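Local coordinates for protein SusD homolog (Bacteroides thetaiotaomicron, PDB 3EHM) that probably binds mucin O-glycans at the cell surface as a SusD-like outer-membrane lipoprotein, helping this gut symbiont to use host glycans, at residues L122-I127 and Q198-L203; A169-S174 and K202-L207; D285-A290 and A385-G390; T366-G371 and P418-Y423. One frame throughout, in Å; residues are numbered along the deposited sequence.

Interaction 1 of 4, residues L122-I127 and Q198-L203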
loop_
_atom_site.group_PDB
_atom_site.type_symbol
_atom_site.label_atom_id
_atom_site.label_comp_id
_atom_site.label_asym_id
_atom_site.label_seq_id
_atom_site.Cartn_x
_atom_site.Cartn_y
_atom_site.Cartn_z
ATOM N N LEU A 122 -1.931 24.761 -5.961
ATOM C CA LEU A 122 -0.609 24.261 -5.611
ATOM C C LEU A 122 -0.660 23.358 -4.383
ATOM O O LEU A 122 -0.023 22.305 -4.362
ATOM C CB LEU A 122 0.364 25.424 -5.362
ATOM C CG LEU A 122 1.760 25.046 -4.844
ATOM C CD1 LEU A 122 2.433 24.086 -5.806
ATOM C CD2 LEU A 122 2.605 26.296 -4.678
ATOM N N GLU A 123 -1.417 23.755 -3.362
ATOM C CA GLU A 123 -1.506 22.938 -2.155
ATOM C C GLU A 123 -2.207 21.607 -2.423
ATOM O O GLU A 123 -1.865 20.592 -1.822
ATOM C CB GLU A 123 -2.214 23.696 -1.027
ATOM C CG GLU A 123 -1.420 24.884 -0.471
ATOM C CD GLU A 123 0.050 24.561 -0.214
ATOM O OE1 GLU A 123 0.358 23.458 0.291
ATOM O OE2 GLU A 123 0.903 25.423 -0.512
ATOM N N ILE A 124 -3.186 21.606 -3.320
ATOM C CA ILE A 124 -3.876 20.365 -3.656
ATOM C C ILE A 124 -2.864 19.486 -4.394
ATOM O O ILE A 124 -2.778 18.280 -4.166
ATOM C CB ILE A 124 -5.116 20.634 -4.546
ATOM C CG1 ILE A 124 -6.206 21.302 -3.702
ATOM C CG2 ILE A 124 -5.633 19.322 -5.164
ATOM C CD1 ILE A 124 -7.407 21.764 -4.492
ATOM N N ALA A 125 -2.082 20.109 -5.267
ATOM C CA ALA A 125 -1.055 19.389 -6.013
ATOM C C ALA A 125 -0.020 18.837 -5.028
ATOM O O ALA A 125 0.506 17.740 -5.215
ATOM C CB ALA A 125 -0.389 20.320 -7.015
ATOM N N ASN A 126 0.263 19.599 -3.974
ATOM C CA ASN A 126 1.222 19.166 -2.964
ATOM C C ASN A 126 0.718 17.924 -2.218
ATOM O O ASN A 126 1.496 17.035 -1.884
ATOM C CB ASN A 126 1.510 20.302 -1.966
ATOM C CG ASN A 126 2.432 21.374 -2.542
ATOM O OD1 ASN A 126 3.160 21.129 -3.503
ATOM N ND2 ASN A 126 2.418 22.559 -1.937
ATOM N N ILE A 127 -0.582 17.864 -1.953
ATOM C CA ILE A 127 -1.148 16.709 -1.261
ATOM C C ILE A 127 -1.005 15.468 -2.145
ATOM O O ILE A 127 -0.559 14.415 -1.687
ATOM C CB ILE A 127 -2.641 16.924 -0.930
ATOM C CG1 ILE A 127 -2.787 18.067 0.079
ATOM C CG2 ILE A 127 -3.249 15.626 -0.380
ATOM C CD1 ILE A 127 -4.232 18.472 0.344
ATOM N N GLN A 198 -12.966 20.724 0.863
ATOM C CA GLN A 198 -13.152 20.164 2.200
ATOM C C GLN A 198 -12.734 18.695 2.237
ATOM O O GLN A 198 -12.174 18.233 3.224
ATOM C CB GLN A 198 -14.613 20.306 2.641
ATOM C CG GLN A 198 -14.997 21.725 3.049
ATOM C CD GLN A 198 -14.386 22.777 2.139
ATOM O OE1 GLN A 198 -13.279 23.268 2.390
ATOM N NE2 GLN A 198 -15.095 23.114 1.065
ATOM N N ASN A 199 -13.011 17.959 1.164
ATOM C CA ASN A 199 -12.614 16.561 1.122
ATOM C C ASN A 199 -11.098 16.462 0.968
ATOM O O ASN A 199 -10.470 15.585 1.554
ATOM C CB ASN A 199 -13.329 15.835 -0.015
ATOM C CG ASN A 199 -14.690 15.308 0.405
ATOM O OD1 ASN A 199 -15.539 15.006 -0.429
ATOM N ND2 ASN A 199 -14.896 15.190 1.711
ATOM N N TRP A 200 -10.504 17.365 0.193
ATOM C CA TRP A 200 -9.056 17.341 0.032
ATOM C C TRP A 200 -8.390 17.556 1.386
ATOM O O TRP A 200 -7.342 16.974 1.672
ATOM C CB TRP A 200 -8.595 18.411 -0.960
ATOM C CG TRP A 200 -8.669 17.946 -2.378
ATOM C CD1 TRP A 200 -9.613 18.276 -3.307
ATOM C CD2 TRP A 200 -7.787 17.012 -3.015
ATOM N NE1 TRP A 200 -9.376 17.603 -4.483
ATOM C CE2 TRP A 200 -8.262 16.821 -4.332
ATOM C CE3 TRP A 200 -6.644 16.316 -2.600
ATOM C CZ2 TRP A 200 -7.631 15.959 -5.239
ATOM C CZ3 TRP A 200 -6.017 15.459 -3.503
ATOM C CH2 TRP A 200 -6.514 15.290 -4.807
ATOM N N VAL A 201 -9.007 18.388 2.220
ATOM C CA VAL A 201 -8.474 18.651 3.550
ATOM C C VAL A 201 -8.552 17.375 4.382
ATOM O O VAL A 201 -7.609 17.025 5.088
ATOM C CB VAL A 201 -9.262 19.777 4.259
ATOM C CG1 VAL A 201 -8.890 19.830 5.732
ATOM C CG2 VAL A 201 -8.955 21.121 3.592
ATOM N N LYS A 202 -9.677 16.674 4.293
ATOM C CA LYS A 202 -9.842 15.435 5.038
ATOM C C LYS A 202 -8.792 14.423 4.602
ATOM O O LYS A 202 -8.240 13.701 5.428
ATOM C CB LYS A 202 -11.242 14.864 4.822
ATOM C CG LYS A 202 -12.345 15.725 5.426
ATOM C CD LYS A 202 -13.701 15.071 5.260
ATOM C CE LYS A 202 -14.774 15.867 5.980
ATOM N NZ LYS A 202 -16.073 15.147 5.956
ATOM N N LEU A 203 -8.513 14.370 3.303
ATOM C CA LEU A 203 -7.511 13.440 2.804
ATOM C C LEU A 203 -6.150 13.814 3.374
ATOM O O LEU A 203 -5.386 12.944 3.789
ATOM C CB LEU A 203 -7.465 13.459 1.273
ATOM C CG LEU A 203 -6.291 12.708 0.632
ATOM C CD1 LEU A 203 -6.280 11.250 1.096
ATOM C CD2 LEU A 203 -6.405 12.788 -0.881
#
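Ile124 sets its CG2 methyl over one face of the Trp200 indole. The methyl lies 3.7 Å from the centroid of the six-membered ring and 11° off the ring normal, so this is a CH-pi contact made almost straight down onto the ring. In Ile124 CG2 stands anti to the backbone N and beside the carbonyl carbon, which turns this methyl rather than the CG1 branch onto the indole. The two side chains cross at about a right angle. One turn later Ile127 meets the same indole differently. Its CG2 comes to the ring edge near the ring plane, 4.1 Å from Trp200 CE3, while its CD1 lies 3.7 Å from Trp200 O. The same CG2 also reaches Leu203 CD2 at 4.3 Å. The polar end of the indole is satisfied elsewhere: Trp200 NE1 donates to Asp190 OD2. An alanine in place of Trp200 would probably open a gap beneath the Ile124 methyl and leave Asp190 without this donor. The axes of these short segments come within 10.6 Å of each other at 37°, and the indole lies between them. Helix 116-140 and helix 197-215 thus pack in the helical part of this SusD-like protein, with Phe29 of helix 23-36 touching both Ile124 and Trp200, and Leu178 of helix 160-178 touching Ile127.

Interaction 2 of 4, residues A169-S174 and K202-L207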
loop_
_atom_site.group_PDB
_atom_site.type_symbol
_atom_site.label_atom_id
_atom_site.label_comp_id
_atom_site.label_asym_id
_atom_site.label_seq_id
_atom_site.Cartn_x
_atom_site.Cartn_y
_atom_site.Cartn_z
ATOM N N ALA A 169 4.943 18.674 8.269
ATOM C CA ALA A 169 4.880 20.126 8.305
ATOM C C ALA A 169 4.214 20.637 7.030
ATOM O O ALA A 169 3.389 21.553 7.076
ATOM C CB ALA A 169 6.282 20.704 8.439
ATOM N N ASP A 170 4.565 20.040 5.894
ATOM C CA ASP A 170 3.984 20.455 4.623
ATOM C C ASP A 170 2.485 20.167 4.564
ATOM O O ASP A 170 1.721 20.957 4.007
ATOM C CB ASP A 170 4.687 19.773 3.442
ATOM C CG ASP A 170 6.094 20.306 3.209
ATOM O OD1 ASP A 170 6.336 21.498 3.493
ATOM O OD2 ASP A 170 6.954 19.538 2.730
ATOM N N LEU A 171 2.066 19.032 5.124
ATOM C CA LEU A 171 0.646 18.681 5.129
ATOM C C LEU A 171 -0.141 19.690 5.962
ATOM O O LEU A 171 -1.224 20.116 5.568
ATOM C CB LEU A 171 0.434 17.265 5.684
ATOM C CG LEU A 171 0.789 16.122 4.722
ATOM C CD1 LEU A 171 0.685 14.781 5.438
ATOM C CD2 LEU A 171 -0.149 16.161 3.511
ATOM N N SER A 172 0.405 20.079 7.109
ATOM C CA SER A 172 -0.270 21.055 7.961
ATOM C C SER A 172 -0.381 22.390 7.233
ATOM O O SER A 172 -1.366 23.110 7.388
ATOM C CB SER A 172 0.494 21.251 9.271
ATOM O OG SER A 172 0.510 20.057 10.022
ATOM N N LYS A 173 0.634 22.722 6.439
ATOM C CA LYS A 173 0.611 23.969 5.686
ATOM C C LYS A 173 -0.512 23.934 4.654
ATOM O O LYS A 173 -1.246 24.907 4.490
ATOM C CB LYS A 173 1.944 24.204 4.981
ATOM C CG LYS A 173 1.970 25.497 4.177
ATOM C CD LYS A 173 3.293 25.695 3.456
ATOM C CE LYS A 173 3.261 26.969 2.618
ATOM N NZ LYS A 173 4.539 27.178 1.873
ATOM N N SER A 174 -0.641 22.810 3.955
ATOM C CA SER A 174 -1.691 22.656 2.955
ATOM C C SER A 174 -3.068 22.799 3.604
ATOM O O SER A 174 -3.937 23.506 3.095
ATOM C CB SER A 174 -1.591 21.285 2.275
ATOM O OG SER A 174 -0.441 21.194 1.450
ATOM N N LYS A 202 -9.677 16.674 4.293
ATOM C CA LYS A 202 -9.842 15.435 5.038
ATOM C C LYS A 202 -8.792 14.423 4.602
ATOM O O LYS A 202 -8.240 13.701 5.428
ATOM C CB LYS A 202 -11.242 14.864 4.822
ATOM C CG LYS A 202 -12.345 15.725 5.426
ATOM C CD LYS A 202 -13.701 15.071 5.260
ATOM C CE LYS A 202 -14.774 15.867 5.980
ATOM N NZ LYS A 202 -16.073 15.147 5.956
ATOM N N LEU A 203 -8.513 14.370 3.303
ATOM C CA LEU A 203 -7.511 13.440 2.804
ATOM C C LEU A 203 -6.150 13.814 3.374
ATOM O O LEU A 203 -5.386 12.944 3.789
ATOM C CB LEU A 203 -7.465 13.459 1.273
ATOM C CG LEU A 203 -6.291 12.708 0.632
ATOM C CD1 LEU A 203 -6.280 11.250 1.096
ATOM C CD2 LEU A 203 -6.405 12.788 -0.881
ATOM N N ALA A 204 -5.857 15.112 3.410
ATOM C CA ALA A 204 -4.583 15.592 3.944
ATOM C C ALA A 204 -4.409 15.227 5.418
ATOM O O ALA A 204 -3.331 14.801 5.836
ATOM C CB ALA A 204 -4.476 17.114 3.769
ATOM N N ASN A 205 -5.464 15.412 6.208
ATOM C CA ASN A 205 -5.406 15.092 7.631
ATOM C C ASN A 205 -5.353 13.585 7.859
ATOM O O ASN A 205 -4.790 13.120 8.847
ATOM C CB ASN A 205 -6.616 15.662 8.376
ATOM C CG ASN A 205 -6.548 17.163 8.549
ATOM O OD1 ASN A 205 -5.477 17.729 8.783
ATOM N ND2 ASN A 205 -7.700 17.817 8.458
ATOM N N SER A 206 -5.958 12.825 6.952
ATOM C CA SER A 206 -5.960 11.371 7.072
ATOM C C SER A 206 -4.548 10.862 6.815
ATOM O O SER A 206 -4.077 9.925 7.468
ATOM C CB SER A 206 -6.938 10.760 6.066
ATOM O OG SER A 206 -8.254 11.241 6.291
ATOM N N LEU A 207 -3.869 11.493 5.862
ATOM C CA LEU A 207 -2.502 11.116 5.530
ATOM C C LEU A 207 -1.622 11.488 6.722
ATOM O O LEU A 207 -0.690 10.760 7.070
ATOM C CB LEU A 207 -2.031 11.855 4.273
ATOM C CG LEU A 207 -0.801 11.244 3.594
ATOM C CD1 LEU A 207 -1.181 9.895 2.994
ATOM C CD2 LEU A 207 -0.280 12.176 2.502
#
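Leu171 reaches from helix 160-178 to helix 197-215 and meets Ala204 and Leu207, which are one turn apart. Its CD1 lies 4.0 Å from Leu207 CD2, methyl against methyl. Its CD2 comes almost as near to that same methyl, so Leu207 CD2 faces both branches of the fork. The two leucine side chains cross at about a right angle. Leu171 CD1 also rests 4.0 Å from Ala204 O, and Leu171 CD2 sits 4.4 Å from Ala204 CB. The small alanine lets the backbones come close: Leu171 CA and Ala204 CA are 6.2 Å apart. In Leu207, CG stands anti to the backbone N, chi1 -162°, which carries CD2 across to the Leu171 fork. The contact is apolar and buried. It joins two successive helices of an all-helical region, in a family that belongs to the tetratricopeptide-repeat clan. Farther along helix 197-215, Met208 and Ile211 add to the surroundings of Leu171. From helix 116-140, Ile127 touches Ala204, and Ile131 and Leu134 touch Leu207. On helix 197-215, Ser206 OG donates to Lys202 O at 2.6 Å, from above the carbonyl plane, while Ser206 N reaches that oxygen from the opposite face. Ser206 OG is also bonded to Ile239 N, and Asn205 ND2 bonds Asn235 O and Gly237 O, in the loop after helix 220-231.

Interaction 3 of 4, residues D285-A290 and A385-G390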
loop_
_atom_site.group_PDB
_atom_site.type_symbol
_atom_site.label_atom_id
_atom_site.label_comp_id
_atom_site.label_asym_id
_atom_site.label_seq_id
_atom_site.Cartn_x
_atom_site.Cartn_y
_atom_site.Cartn_z
ATOM N N ASP A 285 -14.485 -15.141 6.286
ATOM C CA ASP A 285 -14.675 -13.766 5.834
ATOM C C ASP A 285 -15.489 -13.658 4.545
ATOM O O ASP A 285 -15.095 -14.197 3.510
ATOM C CB ASP A 285 -13.300 -13.131 5.603
ATOM C CG ASP A 285 -13.301 -11.628 5.786
ATOM O OD1 ASP A 285 -14.204 -10.947 5.253
ATOM O OD2 ASP A 285 -12.381 -11.131 6.461
ATOM N N PRO A 286 -16.632 -12.951 4.590
ATOM C CA PRO A 286 -17.467 -12.794 3.394
ATOM C C PRO A 286 -16.772 -11.953 2.315
ATOM O O PRO A 286 -17.252 -11.853 1.185
ATOM C CB PRO A 286 -18.718 -12.118 3.939
ATOM C CG PRO A 286 -18.169 -11.273 5.053
ATOM C CD PRO A 286 -17.217 -12.228 5.735
ATOM N N ARG A 287 -15.646 -11.344 2.666
ATOM C CA ARG A 287 -14.911 -10.535 1.706
ATOM C C ARG A 287 -14.143 -11.411 0.724
ATOM O O ARG A 287 -13.678 -10.934 -0.307
ATOM C CB ARG A 287 -13.959 -9.570 2.428
ATOM C CG ARG A 287 -14.683 -8.375 3.040
ATOM C CD ARG A 287 -13.784 -7.540 3.948
ATOM N NE ARG A 287 -13.316 -8.304 5.100
ATOM C CZ ARG A 287 -12.647 -7.781 6.121
ATOM N NH1 ARG A 287 -12.364 -6.482 6.139
ATOM N NH2 ARG A 287 -12.266 -8.553 7.124
ATOM N N LEU A 288 -14.015 -12.696 1.042
ATOM C CA LEU A 288 -13.315 -13.618 0.154
ATOM C C LEU A 288 -13.978 -13.593 -1.223
ATOM O O LEU A 288 -13.310 -13.438 -2.250
ATOM C CB LEU A 288 -13.357 -15.043 0.718
ATOM C CG LEU A 288 -12.763 -16.152 -0.157
ATOM C CD1 LEU A 288 -11.321 -15.816 -0.532
ATOM C CD2 LEU A 288 -12.824 -17.468 0.592
ATOM N N SER A 289 -15.300 -13.735 -1.228
ATOM C CA SER A 289 -16.079 -13.739 -2.465
ATOM C C SER A 289 -16.132 -12.369 -3.130
ATOM O O SER A 289 -16.290 -12.265 -4.347
ATOM C CB SER A 289 -17.504 -14.216 -2.181
ATOM O OG SER A 289 -18.255 -14.274 -3.379
ATOM N N ALA A 290 -16.005 -11.317 -2.333
ATOM C CA ALA A 290 -16.040 -9.964 -2.870
ATOM C C ALA A 290 -14.726 -9.615 -3.560
ATOM O O ALA A 290 -14.713 -8.879 -4.546
ATOM C CB ALA A 290 -16.319 -8.965 -1.758
ATOM N N ALA A 385 -21.541 -8.895 12.484
ATOM C CA ALA A 385 -21.666 -9.317 13.882
ATOM C C ALA A 385 -21.183 -10.754 14.071
ATOM O O ALA A 385 -20.508 -11.071 15.052
ATOM C CB ALA A 385 -23.116 -9.185 14.349
ATOM N N THR A 386 -21.535 -11.621 13.130
ATOM C CA THR A 386 -21.122 -13.018 13.187
ATOM C C THR A 386 -19.610 -13.083 13.005
ATOM O O THR A 386 -18.922 -13.869 13.657
ATOM C CB THR A 386 -21.799 -13.848 12.070
ATOM O OG1 THR A 386 -23.217 -13.857 12.275
ATOM C CG2 THR A 386 -21.275 -15.288 12.072
ATOM N N TYR A 387 -19.096 -12.246 12.111
ATOM C CA TYR A 387 -17.661 -12.211 11.851
ATOM C C TYR A 387 -16.882 -11.739 13.080
ATOM O O TYR A 387 -15.839 -12.300 13.408
ATOM C CB TYR A 387 -17.365 -11.290 10.663
ATOM C CG TYR A 387 -15.903 -11.226 10.278
ATOM C CD1 TYR A 387 -15.070 -10.227 10.777
ATOM C CD2 TYR A 387 -15.352 -12.173 9.415
ATOM C CE1 TYR A 387 -13.718 -10.169 10.421
ATOM C CE2 TYR A 387 -14.006 -12.125 9.056
ATOM C CZ TYR A 387 -13.197 -11.120 9.561
ATOM O OH TYR A 387 -11.879 -11.062 9.183
ATOM N N LEU A 388 -17.401 -10.716 13.756
ATOM C CA LEU A 388 -16.753 -10.149 14.937
ATOM C C LEU A 388 -16.727 -11.064 16.151
ATOM O O LEU A 388 -15.942 -10.850 17.075
ATOM C CB LEU A 388 -17.420 -8.827 15.328
ATOM C CG LEU A 388 -17.127 -7.620 14.432
ATOM C CD1 LEU A 388 -18.008 -6.453 14.834
ATOM C CD2 LEU A 388 -15.662 -7.252 14.547
ATOM N N SER A 389 -17.589 -12.071 16.171
ATOM C CA SER A 389 -17.603 -12.987 17.306
ATOM C C SER A 389 -16.860 -14.276 16.960
ATOM O O SER A 389 -16.826 -15.217 17.750
ATOM C CB SER A 389 -19.045 -13.293 17.730
ATOM O OG SER A 389 -19.782 -13.887 16.676
ATOM N N GLY A 390 -16.254 -14.304 15.777
ATOM C CA GLY A 390 -15.520 -15.483 15.352
ATOM C C GLY A 390 -14.202 -15.652 16.085
ATOM O O GLY A 390 -13.496 -14.677 16.346
#
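Tyr387 brings its hydroxyl to the Asp285 carboxylate, and the polar contacts all gather there. Tyr387 OH donates a weak hydrogen bond to Asp285 OD2 at 2.8 Å. The hydroxyl is also bonded to Gln440 NE2 of helix 429-445, its stronger partner. Carboxylate and phenol ring are turned 55° from each other. Arg287 forms a salt bridge with Asp285. It grips the carboxylate side-on: Arg287 NE meets Asp285 OD1 at 2.8 Å and Arg287 NH2 meets Asp285 OD2 at 2.7 Å, the latter using the syn lone pair. The Arg287 chain bends at chi3 (-63°), which folds the guanidinium back onto a residue only two positions earlier. The tyrosine hydroxyl sits at the edge of this guanidinium, and the ring plane stands nearly perpendicular to it, at 86°. Asp285 also caps the helix entry: its OD1 accepts from Arg287 N at 3.0 Å, on the anti side, so one oxygen takes both a backbone and a side-chain donor. The contact thus joins the start of helix 287-291 to the short helix 384-388. A leucine in place of Asp285 would probably leave the Arg287 charge without its mate and the helix start without its side-chain cap. Apolar contact is modest: Pro286 CD lies 4.1 Å from Tyr387 CD2. Around them, Phe376 of helix 364-378 meets the Tyr387 ring, Leu443 touches Asp285, Arg287 and Tyr387, and Ser375 OG bonds Arg287 NH1.

Interaction 4 of 4, residues T366-G371 and P418-Y423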
loop_
_atom_site.group_PDB
_atom_site.type_symbol
_atom_site.label_atom_id
_atom_site.label_comp_id
_atom_site.label_asym_id
_atom_site.label_seq_id
_atom_site.Cartn_x
_atom_site.Cartn_y
_atom_site.Cartn_z
ATOM N N THR A 366 -13.603 -0.325 20.218
ATOM C CA THR A 366 -14.669 0.378 19.512
ATOM C C THR A 366 -14.211 0.778 18.111
ATOM O O THR A 366 -14.896 0.502 17.127
ATOM C CB THR A 366 -15.104 1.650 20.274
ATOM O OG1 THR A 366 -15.466 1.304 21.617
ATOM C CG2 THR A 366 -16.309 2.288 19.594
ATOM N N PHE A 367 -13.053 1.428 18.025
ATOM C CA PHE A 367 -12.514 1.849 16.736
ATOM C C PHE A 367 -12.251 0.626 15.864
ATOM O O PHE A 367 -12.509 0.643 14.662
ATOM C CB PHE A 367 -11.209 2.636 16.917
ATOM C CG PHE A 367 -11.380 3.951 17.630
ATOM C CD1 PHE A 367 -12.382 4.838 17.251
ATOM C CD2 PHE A 367 -10.536 4.304 18.675
ATOM C CE1 PHE A 367 -12.539 6.062 17.901
ATOM C CE2 PHE A 367 -10.683 5.526 19.332
ATOM C CZ PHE A 367 -11.689 6.406 18.944
ATOM N N TYR A 368 -11.733 -0.429 16.486
ATOM C CA TYR A 368 -11.427 -1.678 15.792
ATOM C C TYR A 368 -12.669 -2.268 15.140
ATOM O O TYR A 368 -12.679 -2.569 13.946
ATOM C CB TYR A 368 -10.854 -2.689 16.784
ATOM C CG TYR A 368 -10.672 -4.094 16.246
ATOM C CD1 TYR A 368 -9.638 -4.403 15.358
ATOM C CD2 TYR A 368 -11.497 -5.130 16.679
ATOM C CE1 TYR A 368 -9.427 -5.715 14.928
ATOM C CE2 TYR A 368 -11.297 -6.438 16.256
ATOM C CZ TYR A 368 -10.262 -6.725 15.387
ATOM O OH TYR A 368 -10.055 -8.025 15.006
ATOM N N GLU A 369 -13.722 -2.438 15.929
ATOM C CA GLU A 369 -14.943 -3.013 15.395
ATOM C C GLU A 369 -15.636 -2.105 14.378
ATOM O O GLU A 369 -16.269 -2.595 13.448
ATOM C CB GLU A 369 -15.882 -3.400 16.544
ATOM C CG GLU A 369 -15.386 -4.641 17.292
ATOM C CD GLU A 369 -16.370 -5.169 18.323
ATOM O OE1 GLU A 369 -16.252 -6.354 18.709
ATOM O OE2 GLU A 369 -17.251 -4.405 18.755
ATOM N N GLN A 370 -15.504 -0.789 14.525
ATOM C CA GLN A 370 -16.132 0.106 13.558
ATOM C C GLN A 370 -15.364 0.069 12.236
ATOM O O GLN A 370 -15.945 0.233 11.161
ATOM C CB GLN A 370 -16.200 1.541 14.084
ATOM C CG GLN A 370 -16.890 2.501 13.113
ATOM C CD GLN A 370 -18.289 2.038 12.699
ATOM O OE1 GLN A 370 -18.861 2.547 11.734
ATOM N NE2 GLN A 370 -18.844 1.078 13.433
ATOM N N GLY A 371 -14.056 -0.147 12.325
ATOM C CA GLY A 371 -13.242 -0.231 11.126
ATOM C C GLY A 371 -13.657 -1.438 10.305
ATOM O O GLY A 371 -13.755 -1.363 9.081
ATOM N N PRO A 418 -10.338 -12.886 14.836
ATOM C CA PRO A 418 -10.995 -11.589 14.649
ATOM C C PRO A 418 -11.575 -11.004 15.935
ATOM O O PRO A 418 -11.571 -9.787 16.129
ATOM C CB PRO A 418 -12.105 -11.899 13.639
ATOM C CG PRO A 418 -11.623 -13.132 12.934
ATOM C CD PRO A 418 -11.042 -13.929 14.072
ATOM N N LYS A 419 -12.079 -11.869 16.810
ATOM C CA LYS A 419 -12.696 -11.403 18.052
ATOM C C LYS A 419 -11.708 -10.675 18.952
ATOM O O LYS A 419 -10.665 -11.210 19.320
ATOM C CB LYS A 419 -13.337 -12.576 18.800
ATOM C CG LYS A 419 -14.171 -12.152 19.997
ATOM C CD LYS A 419 -14.843 -13.350 20.650
ATOM C CE LYS A 419 -15.603 -12.937 21.900
ATOM N NZ LYS A 419 -16.165 -14.130 22.590
ATOM N N TRP A 420 -12.055 -9.446 19.315
ATOM C CA TRP A 420 -11.188 -8.619 20.142
ATOM C C TRP A 420 -10.736 -9.245 21.462
ATOM O O TRP A 420 -9.550 -9.213 21.790
ATOM C CB TRP A 420 -11.869 -7.276 20.416
ATOM C CG TRP A 420 -11.024 -6.338 21.219
ATOM C CD1 TRP A 420 -11.081 -6.130 22.569
ATOM C CD2 TRP A 420 -9.973 -5.504 20.726
ATOM N NE1 TRP A 420 -10.129 -5.216 22.946
ATOM C CE2 TRP A 420 -9.435 -4.813 21.835
ATOM C CE3 TRP A 420 -9.431 -5.271 19.455
ATOM C CZ2 TRP A 420 -8.382 -3.902 21.711
ATOM C CZ3 TRP A 420 -8.382 -4.365 19.331
ATOM C CH2 TRP A 420 -7.870 -3.691 20.454
ATOM N N ASP A 421 -11.677 -9.820 22.205
ATOM C CA ASP A 421 -11.386 -10.421 23.505
ATOM C C ASP A 421 -10.809 -11.839 23.482
ATOM O O ASP A 421 -10.601 -12.436 24.540
ATOM C CB ASP A 421 -12.658 -10.422 24.361
ATOM C CG ASP A 421 -13.315 -9.057 24.432
ATOM O OD1 ASP A 421 -12.621 -8.076 24.786
ATOM O OD2 ASP A 421 -14.530 -8.962 24.139
ATOM N N ASP A 422 -10.544 -12.372 22.292
ATOM C CA ASP A 422 -10.010 -13.730 22.153
ATOM C C ASP A 422 -8.493 -13.707 21.947
ATOM O O ASP A 422 -8.019 -13.386 20.858
ATOM C CB ASP A 422 -10.700 -14.419 20.972
ATOM C CG ASP A 422 -10.277 -15.863 20.799
ATOM O OD1 ASP A 422 -10.344 -16.629 21.780
ATOM O OD2 ASP A 422 -9.889 -16.236 19.674
ATOM N N TYR A 423 -7.734 -14.069 22.982
ATOM C CA TYR A 423 -6.272 -14.037 22.901
ATOM C C TYR A 423 -5.543 -15.374 22.831
ATOM O O TYR A 423 -5.799 -16.283 23.618
ATOM C CB TYR A 423 -5.712 -13.224 24.069
ATOM C CG TYR A 423 -6.284 -11.837 24.121
ATOM C CD1 TYR A 423 -7.302 -11.514 25.013
ATOM C CD2 TYR A 423 -5.872 -10.867 23.210
ATOM C CE1 TYR A 423 -7.905 -10.256 24.989
ATOM C CE2 TYR A 423 -6.467 -9.615 23.176
ATOM C CZ TYR A 423 -7.482 -9.315 24.062
ATOM O OH TYR A 423 -8.093 -8.082 23.992
HETATM O O HOH W 1 -14.676 -8.612 18.408
#
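Trp420, in a type I beta turn from Lys419 to Asp422, packs on Tyr368 of helix 364-378. The turn belongs to the long loop between helix 384-388 and helix 429-445. Tyr368 makes most of the contact. Its OH donates to Pro418 O at 2.6 Å, a short bond with the donor tilted 17° from the carbonyl plane. The carbonyl oxygen lies at the ring edge, in the ring plane. Trp420 comes over one face of the same ring, offset toward the rim, with CE3 3.5 Å from Tyr368 CD2. The two rings meet obliquely, planes 51° apart and centroids 5.1 Å apart. In both residues CG is anti to the backbone N, which sends each ring out from its own backbone to the other. A water adds a second polar link: it donates to Glu369 OE1 at 2.8 Å and accepts from Trp420 N at 2.9 Å. Pro418 O thus serves the hydroxyl of the buried Tyr368, and the water serves the Trp420 N-H. Helix 429-445 backs the arrangement: Gln440 touches Tyr368, Gln433 touches Trp420, and Lys436 NZ bonds Lys419 O and Asp422 O.

The four contacts form two pairs. Interactions 1 and 2 have centres 7 Å apart and share helix 197-215, with Lys202 and Leu203 in both. They touch directly: Glu123 OE1 and Ser174 OG are 2.7 Å apart, a probable hydrogen bond, and Ile127 CD1 packs on Ala204 CB at 3.7 Å. Helices 116-140, 160-178 and 197-215 therefore meet as one group. Interactions 3 and 4 have centres 13 Å apart and are joined through Gly390 O and Lys419 N, at 3.2 Å, a probable hydrogen bond. Helix 429-445 contributes Gln440 to both. The pairs do not touch: nearest atoms of interactions 2 and 4 are about 13 Å apart.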